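Local coordinates for uncharacterized protein MJ0754 (Methanocaldococcus jannaschii, PDB 3Q4N) that is of unknown function but has a ferritin-like four-helix-bundle fold and binds metal, probably at a dinuclear centre inside the bundle, at residues B[23-28]-B[72-77]; B[109-114]-B[159-164]; B[11-16]-B[127-132]; B[39-44]-B[97-102]. All blocks are in the same frame, centred on the assembly; numbering follows the deposited sequence.

Contact 1 (B[23-28]-B[72-77]); sequences EMREEE and DPVKND
Arg25 and Glu26, neighbours on helix 15-42 of the ferritin-like four-helix bundle, receive Asp72, Pro73 and Val74 of the loop between helix 45-68 and helix 85-98. The tight part is mostly hydrocarbon. Arg25 carries CG anti to the backbone N (chi1 169°), and there CG lies 3.6 Å from Val74 CG2; the two side chains cross at about a right angle. The same Arg25 CG is 4.0 Å from Pro73 CG. An apolar proline ring suits this place, touching both the Arg25 methylene and Leu65 of helix 45-68. Glu26 slides past the ring in the opposite direction, with Glu26 OE1 3.9 Å from Pro73 CB, while its OE2 accepts from Ser83 N.

The charged end of Arg25 is held by longer polar contacts. Its NE forms a salt bridge 3.5 Å long with Asp72 OD2, yet the guanidinium and carboxylate planes stand 86° apart, which rules out a flat two-pronged pairing. Arg25 NH1 has a weak bond to Met58 O. Lys62 is a second cation on Asp72 OD2. An alanine in place of Arg25 would probably leave that carboxylate with less positive charge beside it and open a gap next to Val74 CG2 and Pro73 CG.

On the solvent side Lys75, Asn76 and Asp77 are exposed, polar and without contact to residues 23-28. Inward, Glu28 OE1 is hydrogen-bonded to His57 ND1 and lies close to Glu54, a carboxylate-histidine cluster consistent with a ferritin-like metal site. Val74 is the centre of an inverse gamma turn, with a weak 2.8 Å bond from Lys75 N to Pro73 O.

Contact 2 (B[109-114]-B[159-164]); sequences GATIED and SNYTPQ
The ring of Tyr161 lies with one face against Ala110, whose CB stands 4.0 Å from the ring centroid and only 7° off the ring normal, a CH-pi contact in which a small methyl lets the aromatic plane come up to the helix. The CB of Tyr161 points toward the helix, and CG is anti to the backbone N (chi1 -175°). Asp114 meets the same ring from another direction: its OD2 is at the edge, in the ring plane, with the carboxylate turned 81° to the ring. The phenol oxygen Tyr161 OH is 2.7 Å from Asp114 OD2 and 2.8 Å from Gln164 OE1, two acceptors within reach of its one proton.

In this way the loop between helix 130-155 and helix 168-175 is strapped across helix 102-125 of the ferritin-like bundle. Asp114 is well suited to the task, being short and having two oxygens to offer. Gln164 N donates to the syn lone pair of Asp114 OD2 over 2.8 Å, and Asp114 OD1 accepts from Tyr165 N and Ile166 N. Thr111 crosses Tyr161 at about a right angle and brings CG2 to 3.4 Å from Gln164 OE1, while its hydroxyl bonds Lys107 O, one turn back in the helix. Gln164 reaches beyond the chain as well, its backbone O accepting from Lys86 of the second subunit.

Contact 3 (B[11-16]-B[127-132]); sequences QPISEE and TDNEDI
The capped start of helix 130-155 is the element at work here: Asn129, its N-cap, is covered by Gln11, Pro12 and Ile13 of the N-terminal segment. Asn129 OD1 takes Ile132 N at 3.2 Å, with the donor 50° above the carbonyl plane, and Asp131 N at 2.9 Å in a weak bond. CG is anti to the backbone N (chi1 177°), and asparagine is short enough for OD1 to meet these N-H groups of the first turn. Just before it, Thr127 OG1 accepts from Asn129 N in an ST turn, 2.9 Å long and nearly straight at 172°.

Gln11 lies alongside Glu130, pointing the same way, and its OE1 receives a weak 3.4 Å bond from Glu130 N. Its NE2 comes close to Asp131 OD1 at too poor an angle to bond; the other oxygen, Asp131 OD2, bonds Tyr68 OH. Ile13 supplies the apolar part: its CD1 is 3.8 Å from Ile132 CD1, the side chains crossing at about a right angle, and 3.6 Å from Asn129 ND2, which has a weak bond to Tyr68 OH. An alanine at Asn129 would probably leave the N-H groups of Asp131 and Ile132 without their side-chain cap and open a gap beside Ile13 CD1.

Ile132 also packs on Leu21; the contact lies at the beginnings of helices 15-42 and 130-155, with Tyr68 closing in from the end of helix 45-68.

Contact 4 (B[39-44]-B[97-102]); sequences YNKWKL and KGDKSE
Gly98 O, the carbonyl oxygen of the last residue of helix 85-98, accepts from Trp42 NE1 at 3.1 Å, with an N-H...O angle of 160°. The donor lies in the carbonyl plane and the acceptor close to the ring plane, so this bond fixes how the indole is turned.

Both faces of the indole are lined. Over one, offset toward the rim, lie Ser101 C, 3.5 Å above the plane of the Trp42 ring, and Glu102 N; over the other is Lys41 CG. Tryptophan suits the place, since its broad plane covers a backbone bend while its single N-H bonds the helix end. The methylene CG of Glu102 adds to the packing, 3.8 Å from Trp42 CE3. Farther out Lys41 crosses Asp99 at about a right angle, and its NZ makes a long salt bridge with Asp99 OD1, 3.8 Å apart.

Lys43, with positive phi, ends helix 15-42, and Ser101 is the N-cap of helix 102-125, bonding Asp104 N. Residues 99-101 thus join helix 85-98 to helix 102-125 beside the end of helix 15-42, and helix 85-98 lies in the long connection from helix 45-68, consistent with the crossover of ferritin-like four-helix bundles.

Contacts 1, 3 and 4 all involve helix 15-42: contact 3 just before its start, contact 1 in its first half, contact 4 at its end. Contacts 3 and 4 have centres about 38 Å apart, on opposite sides of the chain's centre. Contacts 1 and 2 lie nearest the middle, each about 12 Å from it, and each lays a loop on a bundle helix, but contact 1 is buried and relies on hydrocarbon and a single salt bridge, whereas contact 2 is partly buried and rich in hydrogen bonds to one aspartate. At the ends, contact 3, also partly buried, centres on a capped helix start, and contact 4, a surface contact, on an indole bonded to a helix terminus.

Contact 1 (B[23-28]-B[72-77])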
loop_
_atom_site.group_PDB
_atom_site.type_symbol
_atom_site.label_atom_id
_atom_site.label_comp_id
_atom_site.label_asym_id
_atom_site.label_seq_id
_atom_site.Cartn_x
_atom_site.Cartn_y
_atom_site.Cartn_z
ATOM N N GLU B 23 3.759 5.162 -12.746
ATOM C CA GLU B 23 2.656 4.949 -11.821
ATOM C C GLU B 23 2.346 6.233 -11.081
ATOM O O GLU B 23 1.169 6.593 -10.893
ATOM C CB GLU B 23 2.996 3.838 -10.833
ATOM C CG GLU B 23 1.797 2.991 -10.422
ATOM C CD GLU B 23 2.158 1.977 -9.336
ATOM O OE1 GLU B 23 2.075 0.745 -9.620
ATOM O OE2 GLU B 23 2.540 2.415 -8.210
ATOM N N MET B 24 3.419 6.919 -10.685
ATOM C CA MET B 24 3.322 8.150 -9.947
ATOM C C MET B 24 2.739 9.267 -10.784
ATOM O O MET B 24 2.015 10.113 -10.269
ATOM C CB MET B 24 4.686 8.538 -9.436
ATOM C CG MET B 24 5.115 7.771 -8.192
ATOM S SD MET B 24 3.890 7.655 -6.867
ATOM C CE MET B 24 3.435 9.328 -6.511
ATOM N N ARG B 25 3.053 9.268 -12.077
ATOM C CA ARG B 25 2.480 10.238 -13.010
ATOM C C ARG B 25 0.969 10.102 -12.981
ATOM O O ARG B 25 0.252 11.098 -12.879
ATOM C CB ARG B 25 3.003 10.006 -14.431
ATOM C CG ARG B 25 2.272 10.779 -15.546
ATOM C CD ARG B 25 2.725 12.244 -15.646
ATOM N NE ARG B 25 2.056 12.978 -16.724
ATOM C CZ ARG B 25 1.811 14.289 -16.693
ATOM N NH1 ARG B 25 2.176 15.028 -15.649
ATOM N NH2 ARG B 25 1.191 14.871 -17.706
ATOM N N GLU B 26 0.482 8.868 -13.053
ATOM C CA GLU B 26 -0.947 8.668 -12.954
ATOM C C GLU B 26 -1.499 8.730 -11.541
ATOM O O GLU B 26 -2.681 9.027 -11.357
ATOM C CB GLU B 26 -1.387 7.396 -13.650
ATOM C CG GLU B 26 -2.333 7.686 -14.798
ATOM C CD GLU B 26 -2.304 6.631 -15.886
ATOM O OE1 GLU B 26 -1.752 5.523 -15.645
ATOM O OE2 GLU B 26 -2.848 6.932 -16.980
ATOM N N GLU B 27 -0.660 8.479 -10.542
ATOM C CA GLU B 27 -1.152 8.579 -9.188
ATOM C C GLU B 27 -1.597 9.998 -8.872
ATOM O O GLU B 27 -2.698 10.170 -8.362
ATOM C CB GLU B 27 -0.170 8.032 -8.166
ATOM C CG GLU B 27 -0.873 7.549 -6.899
ATOM C CD GLU B 27 -0.091 6.467 -6.137
ATOM O OE1 GLU B 27 0.222 6.684 -4.936
ATOM O OE2 GLU B 27 0.207 5.398 -6.728
ATOM N N GLU B 28 -0.765 10.993 -9.215
ATOM C CA GLU B 28 -1.027 12.425 -8.942
ATOM C C GLU B 28 -2.222 12.954 -9.732
ATOM O O GLU B 28 -2.909 13.903 -9.329
ATOM C CB GLU B 28 0.205 13.273 -9.257
ATOM C CG GLU B 28 1.490 12.872 -8.509
ATOM C CD GLU B 28 1.520 13.238 -6.995
ATOM O OE1 GLU B 28 1.391 14.428 -6.636
ATOM O OE2 GLU B 28 1.691 12.327 -6.146
ATOM N N ASP B 72 4.900 8.515 -21.975
ATOM C CA ASP B 72 3.924 9.035 -21.000
ATOM C C ASP B 72 2.581 8.263 -20.996
ATOM O O ASP B 72 2.026 7.982 -22.066
ATOM C CB ASP B 72 3.686 10.513 -21.320
ATOM C CG ASP B 72 2.719 11.184 -20.374
ATOM O OD1 ASP B 72 1.729 10.553 -19.976
ATOM O OD2 ASP B 72 2.944 12.364 -20.041
ATOM N N PRO B 73 2.063 7.913 -19.796
ATOM C CA PRO B 73 0.807 7.168 -19.713
ATOM C C PRO B 73 -0.447 8.020 -19.848
ATOM O O PRO B 73 -1.472 7.501 -20.287
ATOM C CB PRO B 73 0.865 6.521 -18.327
ATOM C CG PRO B 73 1.737 7.391 -17.533
ATOM C CD PRO B 73 2.698 8.056 -18.473
ATOM N N VAL B 74 -0.375 9.301 -19.477
ATOM C CA VAL B 74 -1.521 10.218 -19.619
ATOM C C VAL B 74 -1.689 10.646 -21.078
ATOM O O VAL B 74 -1.367 11.786 -21.452
ATOM C CB VAL B 74 -1.424 11.515 -18.753
ATOM C CG1 VAL B 74 -2.812 12.054 -18.502
ATOM C CG2 VAL B 74 -0.719 11.287 -17.435
ATOM N N LYS B 75 -2.182 9.726 -21.900
ATOM C CA LYS B 75 -2.510 10.032 -23.280
ATOM C C LYS B 75 -3.722 10.985 -23.304
ATOM O O LYS B 75 -3.603 12.135 -23.756
ATOM C CB LYS B 75 -2.732 8.742 -24.090
ATOM C CG LYS B 75 -1.482 8.226 -24.856
ATOM C CD LYS B 75 -0.856 6.932 -24.298
ATOM C CE LYS B 75 0.191 6.354 -25.292
ATOM N NZ LYS B 75 1.344 5.626 -24.658
ATOM N N ASN B 76 -4.858 10.533 -22.773
ATOM C CA ASN B 76 -6.063 11.373 -22.634
ATOM C C ASN B 76 -6.081 12.143 -21.300
ATOM O O ASN B 76 -6.162 11.530 -20.227
ATOM C CB ASN B 76 -7.314 10.494 -22.784
ATOM C CG ASN B 76 -8.621 11.275 -22.697
ATOM O OD1 ASN B 76 -8.641 12.509 -22.678
ATOM N ND2 ASN B 76 -9.730 10.541 -22.662
ATOM N N ASP B 77 -6.000 13.476 -21.368
ATOM C CA ASP B 77 -5.959 14.302 -20.147
ATOM C C ASP B 77 -7.253 14.318 -19.312
ATOM O O ASP B 77 -7.219 14.573 -18.095
ATOM C CB ASP B 77 -5.546 15.745 -20.447
ATOM C CG ASP B 77 -5.618 16.632 -19.200
ATOM O OD1 ASP B 77 -6.658 17.307 -19.024
ATOM O OD2 ASP B 77 -4.676 16.616 -18.365
#

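Contact 2 (B[109-114]-B[159-164])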
loop_
_atom_site.group_PDB
_atom_site.type_symbol
_atom_site.label_atom_id
_atom_site.label_comp_id
_atom_site.label_asym_id
_atom_site.label_seq_id
_atom_site.Cartn_x
_atom_site.Cartn_y
_atom_site.Cartn_z
ATOM N N GLY B 109 -10.130 12.815 0.613
ATOM C CA GLY B 109 -8.946 13.637 0.431
ATOM C C GLY B 109 -7.809 13.066 1.245
ATOM O O GLY B 109 -6.839 12.548 0.690
ATOM N N ALA B 110 -7.958 13.135 2.566
ATOM C CA ALA B 110 -6.993 12.583 3.500
ATOM C C ALA B 110 -6.445 11.277 2.993
ATOM O O ALA B 110 -5.232 11.054 3.041
ATOM C CB ALA B 110 -7.622 12.374 4.836
ATOM N N THR B 111 -7.344 10.447 2.472
ATOM C CA THR B 111 -7.030 9.068 2.112
ATOM C C THR B 111 -6.131 8.959 0.888
ATOM O O THR B 111 -5.325 8.040 0.787
ATOM C CB THR B 111 -8.309 8.279 1.831
ATOM O OG1 THR B 111 -9.209 8.381 2.957
ATOM C CG2 THR B 111 -7.979 6.823 1.542
ATOM N N ILE B 112 -6.285 9.883 -0.050
ATOM C CA ILE B 112 -5.475 9.885 -1.255
ATOM C C ILE B 112 -4.032 10.246 -0.868
ATOM O O ILE B 112 -3.044 9.683 -1.373
ATOM C CB ILE B 112 -6.060 10.875 -2.271
ATOM C CG1 ILE B 112 -7.347 10.306 -2.849
ATOM C CG2 ILE B 112 -5.080 11.177 -3.403
ATOM C CD1 ILE B 112 -8.390 11.383 -3.212
ATOM N N GLU B 113 -3.944 11.180 0.063
ATOM C CA GLU B 113 -2.688 11.665 0.555
ATOM C C GLU B 113 -1.981 10.625 1.442
ATOM O O GLU B 113 -0.750 10.542 1.487
ATOM C CB GLU B 113 -2.957 12.980 1.288
ATOM C CG GLU B 113 -3.560 14.058 0.378
ATOM C CD GLU B 113 -2.580 14.553 -0.689
ATOM O OE1 GLU B 113 -1.460 14.014 -0.792
ATOM O OE2 GLU B 113 -2.919 15.478 -1.447
ATOM N N ASP B 114 -2.782 9.828 2.141
ATOM C CA ASP B 114 -2.299 8.717 2.964
ATOM C C ASP B 114 -1.598 7.703 2.043
ATOM O O ASP B 114 -0.428 7.330 2.239
ATOM C CB ASP B 114 -3.508 8.094 3.669
ATOM C CG ASP B 114 -3.133 7.052 4.702
ATOM O OD1 ASP B 114 -1.972 6.556 4.722
ATOM O OD2 ASP B 114 -4.034 6.716 5.500
ATOM N N SER B 159 -14.456 15.914 13.209
ATOM C CA SER B 159 -14.013 14.574 12.848
ATOM C C SER B 159 -12.489 14.488 12.871
ATOM O O SER B 159 -11.805 15.489 13.064
ATOM C CB SER B 159 -14.565 14.196 11.474
ATOM O OG SER B 159 -14.502 12.796 11.262
ATOM N N ASN B 160 -11.963 13.284 12.696
ATOM C CA ASN B 160 -10.508 13.045 12.665
ATOM C C ASN B 160 -10.149 12.070 11.539
ATOM O O ASN B 160 -10.947 11.875 10.625
ATOM C CB ASN B 160 -10.000 12.519 14.024
ATOM C CG ASN B 160 -10.794 11.285 14.536
ATOM O OD1 ASN B 160 -10.852 11.037 15.753
ATOM N ND2 ASN B 160 -11.410 10.523 13.612
ATOM N N TYR B 161 -8.967 11.457 11.612
ATOM C CA TYR B 161 -8.564 10.437 10.644
ATOM C C TYR B 161 -7.539 9.464 11.211
ATOM O O TYR B 161 -6.659 9.872 11.986
ATOM C CB TYR B 161 -7.969 11.102 9.413
ATOM C CG TYR B 161 -7.626 10.131 8.311
ATOM C CD1 TYR B 161 -8.625 9.528 7.547
ATOM C CD2 TYR B 161 -6.304 9.814 8.031
ATOM C CE1 TYR B 161 -8.311 8.647 6.539
ATOM C CE2 TYR B 161 -5.982 8.939 7.029
ATOM C CZ TYR B 161 -6.985 8.356 6.286
ATOM O OH TYR B 161 -6.649 7.479 5.281
ATOM N N THR B 162 -7.620 8.190 10.822
ATOM C CA THR B 162 -6.511 7.291 11.140
ATOM C C THR B 162 -5.846 6.780 9.890
ATOM O O THR B 162 -6.518 6.296 8.986
ATOM C CB THR B 162 -6.890 6.104 12.049
ATOM O OG1 THR B 162 -8.189 6.320 12.598
ATOM C CG2 THR B 162 -5.846 5.956 13.214
ATOM N N PRO B 163 -4.517 6.890 9.835
ATOM C CA PRO B 163 -3.679 6.352 8.787
ATOM C C PRO B 163 -4.053 4.914 8.443
ATOM O O PRO B 163 -4.521 4.185 9.305
ATOM C CB PRO B 163 -2.284 6.388 9.418
ATOM C CG PRO B 163 -2.507 6.647 10.878
ATOM C CD PRO B 163 -3.705 7.500 10.892
ATOM N N GLN B 164 -3.871 4.520 7.188
ATOM C CA GLN B 164 -4.191 3.168 6.748
ATOM C C GLN B 164 -2.982 2.590 6.072
ATOM O O GLN B 164 -2.806 1.375 6.035
ATOM C CB GLN B 164 -5.357 3.175 5.762
ATOM C CG GLN B 164 -6.636 3.780 6.311
ATOM C CD GLN B 164 -7.663 4.122 5.223
ATOM O OE1 GLN B 164 -7.442 4.998 4.395
ATOM N NE2 GLN B 164 -8.799 3.440 5.247
#

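Contact 3 (B[11-16]-B[127-132])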
loop_
_atom_site.group_PDB
_atom_site.type_symbol
_atom_site.label_atom_id
_atom_site.label_comp_id
_atom_site.label_asym_id
_atom_site.label_seq_id
_atom_site.Cartn_x
_atom_site.Cartn_y
_atom_site.Cartn_z
ATOM N N GLN B 11 21.259 10.497 -15.526
ATOM C CA GLN B 11 21.741 9.404 -14.668
ATOM C C GLN B 11 21.222 7.986 -15.006
ATOM O O GLN B 11 20.447 7.809 -15.958
ATOM C CB GLN B 11 21.469 9.750 -13.197
ATOM C CG GLN B 11 22.417 10.797 -12.638
ATOM C CD GLN B 11 22.014 11.282 -11.262
ATOM O OE1 GLN B 11 22.170 10.569 -10.253
ATOM N NE2 GLN B 11 21.505 12.516 -11.205
ATOM N N PRO B 12 21.696 6.968 -14.248
ATOM C CA PRO B 12 21.270 5.544 -14.361
ATOM C C PRO B 12 19.779 5.181 -13.997
ATOM O O PRO B 12 19.422 5.071 -12.804
ATOM C CB PRO B 12 22.267 4.810 -13.431
ATOM C CG PRO B 12 22.897 5.905 -12.546
ATOM C CD PRO B 12 22.924 7.110 -13.427
ATOM N N ILE B 13 18.938 4.970 -15.017
ATOM C CA ILE B 13 17.520 4.574 -14.820
ATOM C C ILE B 13 17.286 3.063 -15.022
ATOM O O ILE B 13 17.805 2.474 -15.968
ATOM C CB ILE B 13 16.537 5.403 -15.723
ATOM C CG1 ILE B 13 15.160 5.502 -15.081
ATOM C CG2 ILE B 13 16.403 4.820 -17.129
ATOM C CD1 ILE B 13 14.983 6.730 -14.234
ATOM N N SER B 14 16.498 2.457 -14.137
ATOM C CA SER B 14 16.171 1.034 -14.209
ATOM C C SER B 14 14.698 0.783 -14.523
ATOM O O SER B 14 13.903 1.715 -14.645
ATOM C CB SER B 14 16.507 0.356 -12.891
ATOM O OG SER B 14 15.416 0.445 -11.992
ATOM N N GLU B 15 14.349 -0.495 -14.619
ATOM C CA GLU B 15 13.004 -0.911 -15.004
ATOM C C GLU B 15 11.918 -0.576 -14.012
ATOM O O GLU B 15 10.954 0.078 -14.399
ATOM C CB GLU B 15 12.971 -2.388 -15.388
ATOM C CG GLU B 15 13.017 -2.598 -16.879
ATOM C CD GLU B 15 13.477 -1.343 -17.635
ATOM O OE1 GLU B 15 14.621 -0.865 -17.419
ATOM O OE2 GLU B 15 12.681 -0.830 -18.451
ATOM N N GLU B 16 12.049 -1.012 -12.754
ATOM C CA GLU B 16 11.089 -0.569 -11.737
ATOM C C GLU B 16 11.195 0.939 -11.455
ATOM O O GLU B 16 10.172 1.578 -11.259
ATOM C CB GLU B 16 10.977 -1.461 -10.468
ATOM C CG GLU B 16 12.242 -1.705 -9.662
ATOM C CD GLU B 16 13.185 -2.743 -10.322
ATOM O OE1 GLU B 16 13.548 -2.573 -11.524
ATOM O OE2 GLU B 16 13.571 -3.729 -9.633
ATOM N N THR B 127 14.909 3.017 -5.095
ATOM C CA THR B 127 15.838 3.727 -6.018
ATOM C C THR B 127 17.036 4.522 -5.470
ATOM O O THR B 127 16.963 5.132 -4.395
ATOM C CB THR B 127 15.089 4.719 -6.968
ATOM O OG1 THR B 127 16.040 5.277 -7.889
ATOM C CG2 THR B 127 14.407 5.878 -6.195
ATOM N N ASP B 128 18.115 4.558 -6.258
ATOM C CA ASP B 128 19.186 5.529 -6.011
ATOM C C ASP B 128 19.493 6.434 -7.212
ATOM O O ASP B 128 20.609 6.925 -7.346
ATOM C CB ASP B 128 20.484 4.869 -5.497
ATOM C CG ASP B 128 20.236 3.605 -4.683
ATOM O OD1 ASP B 128 19.620 3.669 -3.580
ATOM O OD2 ASP B 128 20.685 2.534 -5.151
ATOM N N ASN B 129 18.522 6.666 -8.087
ATOM C CA ASN B 129 18.671 7.740 -9.077
ATOM C C ASN B 129 18.474 9.079 -8.379
ATOM O O ASN B 129 17.351 9.450 -8.058
ATOM C CB ASN B 129 17.673 7.572 -10.229
ATOM C CG ASN B 129 17.743 8.695 -11.251
ATOM O OD1 ASN B 129 17.757 9.871 -10.902
ATOM N ND2 ASN B 129 17.751 8.328 -12.532
ATOM N N GLU B 130 19.559 9.808 -8.141
ATOM C CA GLU B 130 19.482 11.039 -7.346
ATOM C C GLU B 130 18.485 12.137 -7.848
ATOM O O GLU B 130 18.038 12.971 -7.058
ATOM C CB GLU B 130 20.889 11.599 -7.093
ATOM C CG GLU B 130 21.004 12.438 -5.807
ATOM C CD GLU B 130 20.906 11.601 -4.529
ATOM O OE1 GLU B 130 21.889 10.893 -4.207
ATOM O OE2 GLU B 130 19.848 11.661 -3.840
ATOM N N ASP B 131 18.133 12.123 -9.135
ATOM C CA ASP B 131 17.105 13.017 -9.700
ATOM C C ASP B 131 15.693 12.641 -9.240
ATOM O O ASP B 131 14.987 13.438 -8.592
ATOM C CB ASP B 131 17.130 12.967 -11.232
ATOM C CG ASP B 131 18.252 13.781 -11.835
ATOM O OD1 ASP B 131 18.963 14.463 -11.053
ATOM O OD2 ASP B 131 18.416 13.730 -13.091
ATOM N N ILE B 132 15.278 11.430 -9.622
ATOM C CA ILE B 132 14.025 10.828 -9.181
ATOM C C ILE B 132 13.844 11.090 -7.709
ATOM O O ILE B 132 12.855 11.716 -7.332
ATOM C CB ILE B 132 14.025 9.303 -9.415
ATOM C CG1 ILE B 132 13.741 8.970 -10.874
ATOM C CG2 ILE B 132 12.972 8.624 -8.585
ATOM C CD1 ILE B 132 14.676 9.622 -11.853
#

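Contact 4 (B[39-44]-B[97-102])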
loop_
_atom_site.group_PDB
_atom_site.type_symbol
_atom_site.label_atom_id
_atom_site.label_comp_id
_atom_site.label_asym_id
_atom_site.label_seq_id
_atom_site.Cartn_x
_atom_site.Cartn_y
_atom_site.Cartn_z
ATOM N N TYR B 39 -14.829 19.289 -5.756
ATOM C CA TYR B 39 -15.064 20.696 -5.725
ATOM C C TYR B 39 -16.320 20.972 -6.516
ATOM O O TYR B 39 -17.174 21.716 -6.053
ATOM C CB TYR B 39 -13.913 21.429 -6.344
ATOM C CG TYR B 39 -14.087 22.923 -6.359
ATOM C CD1 TYR B 39 -14.460 23.584 -7.528
ATOM C CD2 TYR B 39 -13.860 23.688 -5.202
ATOM C CE1 TYR B 39 -14.607 24.968 -7.550
ATOM C CE2 TYR B 39 -14.004 25.082 -5.210
ATOM C CZ TYR B 39 -14.373 25.707 -6.392
ATOM O OH TYR B 39 -14.520 27.067 -6.433
ATOM N N ASN B 40 -16.447 20.376 -7.704
ATOM C CA ASN B 40 -17.678 20.570 -8.504
ATOM C C ASN B 40 -18.918 20.191 -7.715
ATOM O O ASN B 40 -19.944 20.880 -7.825
ATOM C CB ASN B 40 -17.645 19.867 -9.874
ATOM C CG ASN B 40 -16.725 20.582 -10.886
ATOM O OD1 ASN B 40 -16.531 21.809 -10.826
ATOM N ND2 ASN B 40 -16.155 19.810 -11.822
ATOM N N LYS B 41 -18.792 19.142 -6.885
ATOM C CA LYS B 41 -19.897 18.655 -6.065
ATOM C C LYS B 41 -20.196 19.533 -4.861
ATOM O O LYS B 41 -21.351 19.890 -4.652
ATOM C CB LYS B 41 -19.690 17.212 -5.607
ATOM C CG LYS B 41 -20.761 16.754 -4.604
ATOM C CD LYS B 41 -22.183 17.132 -5.093
ATOM C CE LYS B 41 -23.266 17.015 -4.010
ATOM N NZ LYS B 41 -23.667 15.580 -3.753
ATOM N N TRP B 42 -19.162 19.866 -4.086
ATOM C CA TRP B 42 -19.312 20.509 -2.769
ATOM C C TRP B 42 -18.863 21.950 -2.693
ATOM O O TRP B 42 -19.304 22.671 -1.809
ATOM C CB TRP B 42 -18.566 19.724 -1.683
ATOM C CG TRP B 42 -19.069 18.355 -1.534
ATOM C CD1 TRP B 42 -18.416 17.214 -1.858
ATOM C CD2 TRP B 42 -20.358 17.968 -1.045
ATOM N NE1 TRP B 42 -19.206 16.126 -1.599
ATOM C CE2 TRP B 42 -20.411 16.554 -1.101
ATOM C CE3 TRP B 42 -21.477 18.679 -0.554
ATOM C CZ2 TRP B 42 -21.549 15.822 -0.691
ATOM C CZ3 TRP B 42 -22.609 17.957 -0.155
ATOM C CH2 TRP B 42 -22.632 16.538 -0.226
ATOM N N LYS B 43 -17.957 22.352 -3.581
ATOM C CA LYS B 43 -17.510 23.747 -3.672
ATOM C C LYS B 43 -16.605 24.203 -2.511
ATOM O O LYS B 43 -16.528 25.422 -2.197
ATOM C CB LYS B 43 -18.718 24.685 -3.830
ATOM C CG LYS B 43 -18.900 25.248 -5.232
ATOM C CD LYS B 43 -19.239 24.187 -6.308
ATOM C CE LYS B 43 -20.338 24.693 -7.269
ATOM N NZ LYS B 43 -20.250 26.164 -7.594
ATOM N N LEU B 44 -15.922 23.232 -1.888
ATOM C CA LEU B 44 -14.994 23.511 -0.792
ATOM C C LEU B 44 -13.655 23.943 -1.353
ATOM O O LEU B 44 -13.028 23.198 -2.109
ATOM C CB LEU B 44 -14.823 22.295 0.128
ATOM C CG LEU B 44 -16.029 21.887 0.982
ATOM C CD1 LEU B 44 -15.764 20.574 1.709
ATOM C CD2 LEU B 44 -16.451 23.006 1.951
ATOM N N LYS B 97 -17.407 7.184 -2.589
ATOM C CA LYS B 97 -17.448 7.572 -1.176
ATOM C C LYS B 97 -17.698 9.084 -1.018
ATOM O O LYS B 97 -18.688 9.490 -0.434
ATOM C CB LYS B 97 -16.180 7.102 -0.423
ATOM C CG LYS B 97 -16.011 5.544 -0.340
ATOM C CD LYS B 97 -15.231 5.065 0.918
ATOM C CE LYS B 97 -15.267 3.527 1.102
ATOM N NZ LYS B 97 -14.944 3.101 2.517
ATOM N N GLY B 98 -16.831 9.902 -1.596
ATOM C CA GLY B 98 -16.812 11.330 -1.309
ATOM C C GLY B 98 -18.023 12.102 -1.775
ATOM O O GLY B 98 -18.224 13.247 -1.362
ATOM N N ASP B 99 -18.831 11.488 -2.636
ATOM C CA ASP B 99 -20.016 12.153 -3.177
ATOM C C ASP B 99 -21.166 12.035 -2.197
ATOM O O ASP B 99 -22.284 12.478 -2.484
ATOM C CB ASP B 99 -20.427 11.542 -4.523
ATOM C CG ASP B 99 -21.018 12.572 -5.484
ATOM O OD1 ASP B 99 -22.262 12.560 -5.667
ATOM O OD2 ASP B 99 -20.236 13.390 -6.047
ATOM N N LYS B 100 -20.887 11.434 -1.042
ATOM C CA LYS B 100 -21.911 11.150 -0.037
ATOM C C LYS B 100 -22.082 12.257 1.021
ATOM O O LYS B 100 -23.213 12.640 1.353
ATOM C CB LYS B 100 -21.681 9.778 0.596
ATOM C CG LYS B 100 -22.134 8.606 -0.283
ATOM C CD LYS B 100 -22.299 7.349 0.551
ATOM C CE LYS B 100 -20.964 6.678 0.865
ATOM N NZ LYS B 100 -20.813 5.462 0.023
ATOM N N SER B 101 -20.971 12.772 1.549
ATOM C CA SER B 101 -21.036 13.919 2.450
ATOM C C SER B 101 -19.810 14.802 2.335
ATOM O O SER B 101 -18.750 14.341 1.944
ATOM C CB SER B 101 -21.222 13.464 3.907
ATOM O OG SER B 101 -20.000 13.062 4.506
ATOM N N GLU B 102 -19.962 16.070 2.698
ATOM C CA GLU B 102 -18.820 16.924 3.015
ATOM C C GLU B 102 -17.764 16.207 3.861
ATOM O O GLU B 102 -16.603 16.121 3.461
ATOM C CB GLU B 102 -19.280 18.181 3.731
ATOM C CG GLU B 102 -19.720 19.248 2.773
ATOM C CD GLU B 102 -20.447 20.378 3.454
ATOM O OE1 GLU B 102 -20.371 21.519 2.951
ATOM O OE2 GLU B 102 -21.107 20.120 4.485
#